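CAMP factor (Mobiluncus curtisii, PDB 6JLC) probably acts as a secreted pore-forming toxin that takes part in the co-haemolytic CAMP reaction, damaging the membranes of host cells. Local coordinates at residues I78-L83 with S129-T134; A35-E40 with D86-N91. One frame throughout, in Å; residues are numbered along the deposited sequence.

Contact 1 of 2, residues I78-L83 with S129-T134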
ATOM      1  N   ILE A  78      -0.555   9.251  12.430  1.00 22.34           N
ATOM      2  CA  ILE A  78      -1.290   8.742  11.273  1.00 22.64           C
ATOM      3  C   ILE A  78      -0.602   9.160   9.980  1.00 24.93           C
ATOM      4  O   ILE A  78      -0.443   8.349   9.059  1.00 24.27           O
ATOM      5  CB  ILE A  78      -2.761   9.194  11.324  1.00 19.86           C
ATOM      6  CG1 ILE A  78      -3.452   8.466  12.485  1.00 24.68           C
ATOM      7  CG2 ILE A  78      -3.466   8.855  10.015  1.00 25.26           C
ATOM      8  CD1 ILE A  78      -4.938   8.660  12.570  1.00 33.75           C
ATOM      9  N   VAL A  79      -0.144  10.416   9.901  1.00 22.97           N
ATOM     10  CA  VAL A  79       0.557  10.866   8.700  1.00 21.42           C
ATOM     11  C   VAL A  79       1.813  10.037   8.483  1.00 26.73           C
ATOM     12  O   VAL A  79       2.122   9.624   7.360  1.00 23.74           O
ATOM     13  CB  VAL A  79       0.870  12.371   8.802  1.00 23.27           C
ATOM     14  CG1 VAL A  79       1.883  12.798   7.744  1.00 29.52           C
ATOM     15  CG2 VAL A  79      -0.430  13.172   8.705  1.00 22.98           C
ATOM     16  N   GLU A  80       2.538   9.756   9.569  1.00 24.50           N
ATOM     17  CA  GLU A  80       3.774   8.989   9.470  1.00 23.39           C
ATOM     18  C   GLU A  80       3.508   7.562   9.025  1.00 23.13           C
ATOM     19  O   GLU A  80       4.306   6.984   8.277  1.00 26.28           O
ATOM     20  CB  GLU A  80       4.495   8.978  10.818  1.00 21.86           C
ATOM     21  CG  GLU A  80       5.963   8.561  10.700  1.00 27.86           C
ATOM     22  CD  GLU A  80       6.785   9.631  10.001  1.00 33.39           C
ATOM     23  OE1 GLU A  80       6.417  10.818  10.126  1.00 31.35           O
ATOM     24  OE2 GLU A  80       7.796   9.294   9.346  1.00 31.23           O
ATOM     25  N   ILE A  81       2.427   6.957   9.524  1.00 24.30           N
ATOM     26  CA  ILE A  81       2.073   5.616   9.074  1.00 22.72           C
ATOM     27  C   ILE A  81       1.831   5.627   7.571  1.00 24.82           C
ATOM     28  O   ILE A  81       2.321   4.761   6.834  1.00 25.03           O
ATOM     29  CB  ILE A  81       0.841   5.102   9.836  1.00 21.79           C
ATOM     30  CG1 ILE A  81       1.177   4.870  11.323  1.00 21.25           C
ATOM     31  CG2 ILE A  81       0.338   3.809   9.205  1.00 24.31           C
ATOM     32  CD1 ILE A  81      -0.050   4.695  12.168  1.00 22.04           C
ATOM     33  N   GLY A  82       1.081   6.619   7.088  1.00 24.45           N
ATOM     34  CA  GLY A  82       0.883   6.750   5.649  1.00 27.05           C
ATOM     35  C   GLY A  82       2.193   6.879   4.885  1.00 32.72           C
ATOM     36  O   GLY A  82       2.419   6.180   3.893  1.00 28.79           O
ATOM     37  N   LEU A  83       3.070   7.778   5.345  1.00 27.63           N
ATOM     38  CA  LEU A  83       4.346   7.967   4.656  1.00 29.89           C
ATOM     39  C   LEU A  83       5.161   6.685   4.642  1.00 30.11           C
ATOM     40  O   LEU A  83       5.815   6.367   3.639  1.00 26.81           O
ATOM     41  CB  LEU A  83       5.160   9.078   5.321  1.00 29.57           C
ATOM     42  CG  LEU A  83       4.604  10.491   5.316  1.00 41.18           C
ATOM     43  CD1 LEU A  83       5.463  11.388   6.218  1.00 38.15           C
ATOM     44  CD2 LEU A  83       4.550  11.020   3.878  1.00 45.58           C
ATOM     45  N   SER A 129       9.149   7.911  15.857  1.00 26.18           N
ATOM     46  CA  SER A 129      10.577   7.625  15.780  1.00 24.76           C
ATOM     47  C   SER A 129      10.830   6.169  15.399  1.00 29.39           C
ATOM     48  O   SER A 129      11.776   5.867  14.655  1.00 30.47           O
ATOM     49  CB  SER A 129      11.247   7.949  17.116  1.00 31.07           C
ATOM     50  OG  SER A 129      11.183   9.340  17.367  1.00 32.97           O
ATOM     51  N   ASP A 130       9.996   5.253  15.895  1.00 26.94           N
ATOM     52  CA  ASP A 130      10.221   3.837  15.616  1.00 28.99           C
ATOM     53  C   ASP A 130       9.911   3.500  14.163  1.00 27.33           C
ATOM     54  O   ASP A 130      10.600   2.674  13.555  1.00 25.79           O
ATOM     55  CB  ASP A 130       9.377   2.977  16.542  1.00 26.28           C
ATOM     56  CG  ASP A 130       9.564   1.494  16.284  1.00 34.37           C
ATOM     57  OD1 ASP A 130      10.663   0.973  16.576  1.00 35.97           O
ATOM     58  OD2 ASP A 130       8.611   0.848  15.796  1.00 33.71           O
ATOM     59  N   LEU A 131       8.859   4.097  13.598  1.00 24.18           N
ATOM     60  CA  LEU A 131       8.603   3.904  12.175  1.00 22.96           C
ATOM     61  C   LEU A 131       9.795   4.364  11.338  1.00 25.64           C
ATOM     62  O   LEU A 131      10.216   3.665  10.410  1.00 27.54           O
ATOM     63  CB  LEU A 131       7.341   4.654  11.762  1.00 23.19           C
ATOM     64  CG  LEU A 131       6.009   4.105  12.266  1.00 21.72           C
ATOM     65  CD1 LEU A 131       4.902   5.171  12.119  1.00 21.69           C
ATOM     66  CD2 LEU A 131       5.636   2.827  11.502  1.00 22.64           C
ATOM     67  N   ARG A 132      10.359   5.532  11.656  1.00 29.39           N
ATOM     68  CA  ARG A 132      11.473   6.050  10.865  1.00 32.28           C
ATOM     69  C   ARG A 132      12.713   5.190  11.041  1.00 29.96           C
ATOM     70  O   ARG A 132      13.403   4.875  10.062  1.00 32.37           O
ATOM     71  CB  ARG A 132      11.773   7.497  11.250  1.00 29.09           C
ATOM     72  CG  ARG A 132      10.655   8.452  10.835  1.00 29.49           C
ATOM     73  CD  ARG A 132      10.789   9.804  11.495  1.00 32.84           C
ATOM     74  NE  ARG A 132       9.711  10.692  11.088  1.00 31.60           N
ATOM     75  CZ  ARG A 132       9.552  11.928  11.540  1.00 37.72           C
ATOM     76  NH1 ARG A 132      10.406  12.423  12.426  1.00 39.00           N
ATOM     77  NH2 ARG A 132       8.528  12.661  11.119  1.00 33.11           N
ATOM     78  N   ALA A 133      13.019   4.820  12.282  1.00 27.49           N
ATOM     79  CA  ALA A 133      14.190   3.990  12.538  1.00 30.85           C
ATOM     80  C   ALA A 133      14.053   2.636  11.860  1.00 32.45           C
ATOM     81  O   ALA A 133      15.032   2.094  11.322  1.00 29.58           O
ATOM     82  CB  ALA A 133      14.389   3.820  14.042  1.00 31.65           C
ATOM     83  N   THR A 134      12.842   2.076  11.873  1.00 28.47           N
ATOM     84  CA  THR A 134      12.639   0.759  11.282  1.00 25.54           C
ATOM     85  C   THR A 134      12.765   0.826   9.768  1.00 27.46           C
ATOM     86  O   THR A 134      13.415  -0.031   9.159  1.00 28.35           O
ATOM     87  CB  THR A 134      11.279   0.192  11.695  1.00 28.40           C
ATOM     88  OG1 THR A 134      11.237   0.082  13.127  1.00 27.73           O
ATOM     89  CG2 THR A 134      11.080  -1.196  11.104  1.00 27.31           C
TER
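The guanidinium of Arg132 presents its edge to the carboxylate of Glu80, with OE2 lying almost in the guanidinium plane, whereas the carboxylate itself is approached from above: the two planes are turned 75° apart. This side-on, two-nitrogen salt bridge joins neighbouring helices, 68-91 and 121-139, of the all-helical CAMP factor fold. Their short segments run nearly parallel, with axes 10.1 Å apart.

The pair illustrates how a charged pair can close the margin of an apolar interface. The straighter of its two bonds runs from Arg132 NE to Glu80 OE2, 2.9 Å long with an N-H...O angle of 167°; the more bent one, from NH2 of Arg132 to OE1 of Glu80, measures 3.0 Å. With one nitrogen to each oxygen, neither group can turn easily without losing a bond. Glu80 starts with CG anti to its own backbone N (chi1 -163°) and then bends at chi2, so that the two side chains cross at about a right angle, with the carboxylate at the NE end of the extended arginine.

Beneath the charges, Leu131 points at helix 68-91 and also packs on Leu77 and Thr84 of that helix and on Val107 of helix 97-114. The CB of Ile81 points away from segment 129-134, and its side chain also touches Leu44 of helix 41-59; its CG1 still reaches Leu131. One methyl of Leu131 serves both neighbours: CD1 lies 3.8 Å from Ile81 CG1 and equally 3.8 Å from CG of Glu80, touching the aliphatic part of the acid.

Contact 2 of 2, residues A35-E40 with D86-N91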
ATOM      1  N   ALA A  35      -0.532  -7.678   2.574  1.00 40.55           N
ATOM      2  CA  ALA A  35       0.708  -7.134   3.115  1.00 38.43           C
ATOM      3  C   ALA A  35       0.747  -7.276   4.630  1.00 37.34           C
ATOM      4  O   ALA A  35      -0.276  -7.194   5.310  1.00 39.48           O
ATOM      5  CB  ALA A  35       0.875  -5.672   2.717  1.00 34.74           C
ATOM      6  N   ASP A  36       1.954  -7.506   5.155  1.00 38.64           N
ATOM      7  CA  ASP A  36       2.127  -7.623   6.599  1.00 43.99           C
ATOM      8  C   ASP A  36       1.709  -6.342   7.321  1.00 45.17           C
ATOM      9  O   ASP A  36       1.182  -6.398   8.439  1.00 43.42           O
ATOM     10  CB  ASP A  36       3.588  -7.974   6.912  1.00 44.60           C
ATOM     11  CG  ASP A  36       4.010  -9.312   6.315  1.00 52.65           C
ATOM     12  OD1 ASP A  36       3.740 -10.353   6.954  1.00 52.01           O
ATOM     13  OD2 ASP A  36       4.595  -9.326   5.205  1.00 49.92           O
ATOM     14  N   TRP A  37       1.913  -5.183   6.690  1.00 39.89           N
ATOM     15  CA  TRP A  37       1.584  -3.913   7.328  1.00 38.35           C
ATOM     16  C   TRP A  37       0.080  -3.660   7.443  1.00 42.07           C
ATOM     17  O   TRP A  37      -0.325  -2.783   8.215  1.00 43.85           O
ATOM     18  CB  TRP A  37       2.251  -2.761   6.570  1.00 37.53           C
ATOM     19  CG  TRP A  37       1.911  -2.680   5.103  1.00 47.78           C
ATOM     20  CD1 TRP A  37       0.670  -2.481   4.550  1.00 46.90           C
ATOM     21  CD2 TRP A  37       2.828  -2.782   3.999  1.00 53.33           C
ATOM     22  NE1 TRP A  37       0.763  -2.459   3.176  1.00 50.02           N
ATOM     23  CE2 TRP A  37       2.073  -2.639   2.811  1.00 51.30           C
ATOM     24  CE3 TRP A  37       4.213  -2.987   3.898  1.00 60.01           C
ATOM     25  CZ2 TRP A  37       2.655  -2.701   1.538  1.00 54.41           C
ATOM     26  CZ3 TRP A  37       4.791  -3.038   2.631  1.00 57.32           C
ATOM     27  CH2 TRP A  37       4.012  -2.892   1.470  1.00 55.83           C
ATOM     28  N   SER A  38      -0.761  -4.397   6.715  1.00 38.89           N
ATOM     29  CA  SER A  38      -2.181  -4.072   6.634  1.00 37.09           C
ATOM     30  C   SER A  38      -3.033  -4.822   7.653  1.00 38.02           C
ATOM     31  O   SER A  38      -4.268  -4.707   7.616  1.00 32.56           O
ATOM     32  CB  SER A  38      -2.702  -4.345   5.217  1.00 40.70           C
ATOM     33  OG  SER A  38      -2.602  -5.718   4.905  1.00 50.15           O
ATOM     34  N   LYS A  39      -2.407  -5.564   8.573  1.00 38.23           N
ATOM     35  CA  LYS A  39      -3.161  -6.379   9.525  1.00 42.02           C
ATOM     36  C   LYS A  39      -4.238  -5.575  10.254  1.00 38.41           C
ATOM     37  O   LYS A  39      -5.372  -6.040  10.401  1.00 38.14           O
ATOM     38  CB  LYS A  39      -2.198  -7.023  10.525  1.00 42.31           C
ATOM     39  CG  LYS A  39      -2.845  -8.036  11.456  1.00 52.23           C
ATOM     40  CD  LYS A  39      -1.832  -8.575  12.456  1.00 54.69           C
ATOM     41  CE  LYS A  39      -2.467  -9.567  13.416  1.00 61.12           C
ATOM     42  NZ  LYS A  39      -1.469 -10.122  14.377  1.00 64.70           N
ATOM     43  N   GLU A  40      -3.917  -4.356  10.692  1.00 35.19           N
ATOM     44  CA  GLU A  40      -4.835  -3.565  11.507  1.00 33.01           C
ATOM     45  C   GLU A  40      -5.321  -2.297  10.798  1.00 32.42           C
ATOM     46  O   GLU A  40      -5.621  -1.289  11.446  1.00 30.58           O
ATOM     47  CB  GLU A  40      -4.174  -3.213  12.839  1.00 36.27           C
ATOM     48  CG  GLU A  40      -3.794  -4.430  13.707  1.00 37.54           C
ATOM     49  CD  GLU A  40      -5.006  -5.145  14.300  1.00 47.72           C
ATOM     50  OE1 GLU A  40      -6.074  -4.509  14.437  1.00 44.05           O
ATOM     51  OE2 GLU A  40      -4.884  -6.347  14.636  1.00 51.47           O
ATOM     52  N   ASP A  86       3.741   4.004   2.266  1.00 27.35           N
ATOM     53  CA  ASP A  86       3.935   4.458   0.889  1.00 27.50           C
ATOM     54  C   ASP A  86       5.378   4.234   0.444  1.00 28.56           C
ATOM     55  O   ASP A  86       5.632   3.687  -0.636  1.00 29.75           O
ATOM     56  CB  ASP A  86       3.545   5.937   0.786  1.00 25.25           C
ATOM     57  CG  ASP A  86       3.185   6.371  -0.641  1.00 39.91           C
ATOM     58  OD1 ASP A  86       2.885   5.520  -1.493  1.00 34.84           O
ATOM     59  OD2 ASP A  86       3.187   7.586  -0.894  1.00 34.35           O
ATOM     60  N   LYS A  87       6.341   4.651   1.268  1.00 26.61           N
ATOM     61  CA  LYS A  87       7.743   4.445   0.910  1.00 32.58           C
ATOM     62  C   LYS A  87       8.064   2.963   0.814  1.00 29.24           C
ATOM     63  O   LYS A  87       8.793   2.529  -0.087  1.00 30.44           O
ATOM     64  CB  LYS A  87       8.666   5.107   1.934  1.00 29.54           C
ATOM     65  CG  LYS A  87       8.634   6.610   1.892  1.00 41.26           C
ATOM     66  CD  LYS A  87       9.908   7.178   2.461  1.00 45.77           C
ATOM     67  CE  LYS A  87       9.997   6.905   3.937  1.00 48.41           C
ATOM     68  NZ  LYS A  87      11.151   7.627   4.526  1.00 49.24           N
ATOM     69  N   SER A  88       7.550   2.174   1.757  1.00 28.24           N
ATOM     70  CA  SER A  88       7.816   0.742   1.748  1.00 25.88           C
ATOM     71  C   SER A  88       7.294   0.097   0.469  1.00 28.47           C
ATOM     72  O   SER A  88       8.016  -0.653  -0.203  1.00 30.46           O
ATOM     73  CB  SER A  88       7.178   0.092   2.960  1.00 31.53           C
ATOM     74  OG  SER A  88       7.247  -1.311   2.834  1.00 46.21           O
ATOM     75  N   ALA A  89       6.035   0.387   0.125  1.00 25.61           N
ATOM     76  CA  ALA A  89       5.418  -0.199  -1.063  1.00 37.42           C
ATOM     77  C   ALA A  89       6.193   0.164  -2.321  1.00 38.85           C
ATOM     78  O   ALA A  89       6.344  -0.659  -3.231  1.00 43.59           O
ATOM     79  CB  ALA A  89       3.966   0.270  -1.182  1.00 29.51           C
ATOM     80  N   ASN A  90       6.704   1.389  -2.385  1.00 34.44           N
ATOM     81  CA  ASN A  90       7.354   1.873  -3.590  1.00 34.19           C
ATOM     82  C   ASN A  90       8.826   1.504  -3.669  1.00 39.42           C
ATOM     83  O   ASN A  90       9.347   1.346  -4.778  1.00 42.28           O
ATOM     84  CB  ASN A  90       7.191   3.389  -3.687  1.00 33.31           C
ATOM     85  CG  ASN A  90       5.745   3.792  -3.912  1.00 49.06           C
ATOM     86  OD1 ASN A  90       5.040   3.168  -4.703  1.00 55.79           O
ATOM     87  ND2 ASN A  90       5.291   4.814  -3.201  1.00 50.18           N
ATOM     88  N   ASN A  91       9.511   1.355  -2.529  1.00 27.91           N
ATOM     89  CA  ASN A  91      10.956   1.183  -2.528  1.00 29.46           C
ATOM     90  C   ASN A  91      11.451  -0.186  -2.076  1.00 33.25           C
ATOM     91  O   ASN A  91      12.579  -0.549  -2.422  1.00 36.79           O
ATOM     92  CB  ASN A  91      11.607   2.261  -1.648  1.00 34.96           C
ATOM     93  CG  ASN A  91      11.242   3.653  -2.100  1.00 45.56           C
ATOM     94  OD1 ASN A  91      11.122   3.906  -3.294  1.00 50.49           O
ATOM     95  ND2 ASN A  91      11.031   4.554  -1.154  1.00 49.04           N
TER
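Trp37 meets helix 68-91 with the far end of its six-membered ring, where CZ3 comes within 3.0 Å of Ser88 OG and CH2 lies 4.1 Å from Ala89 CB. This is the close part of the contact. The ring reaches across a backbone separation of 9.6 Å between the CA atoms of Trp37 and Ser88, and its approach to both residues is oblique. A chi1 of 170° sets OG beside the carbonyl carbon of Ser88 and places it next to CZ3 of the indole. No hydrogen bond joins the segments, and buried Ser88 OG has no hydrogen-bonding partner in the model.

In the fold, a short 3-10 turn between helices 8-31 and 41-59 thus inserts an aromatic side chain beside the end of helix 68-91. Ala35 CB lies 3.2 Å above one face of the indole, offset toward its rim, while Ile28 and Tyr153 add further contacts from helices 8-31 and 152-173.

Buried Trp37, Ser88 and Ala89 contrast with the solvent-exposed Lys87 and Asn90, which make no contact with 35-40. Asn90 makes a weak bond from ND2 to Asp86 OD1, whereas Lys87 makes a cation-pi contact with Tyr135.

Contacts 1 and 2 share helix 68-91, using adjoining parts of it: Glu80 and Ile81 of 78-83 meet helix 121-139, and residues 86-91 at the helix's C-terminal end meet the loop between helices 8-31 and 41-59. Their centres lie 11 Å apart. Along the chain the segments alternate, in the order 35-40, 78-83, 86-91, 129-134, so that helix 68-91 is joined both to an earlier part of the sequence and to a later one. One contact is helix against helix, the other helix against loop. In this C-terminal part of the longer protein, helix 68-91 is thus packed against both the loop before helix 41-59 and helix 121-139.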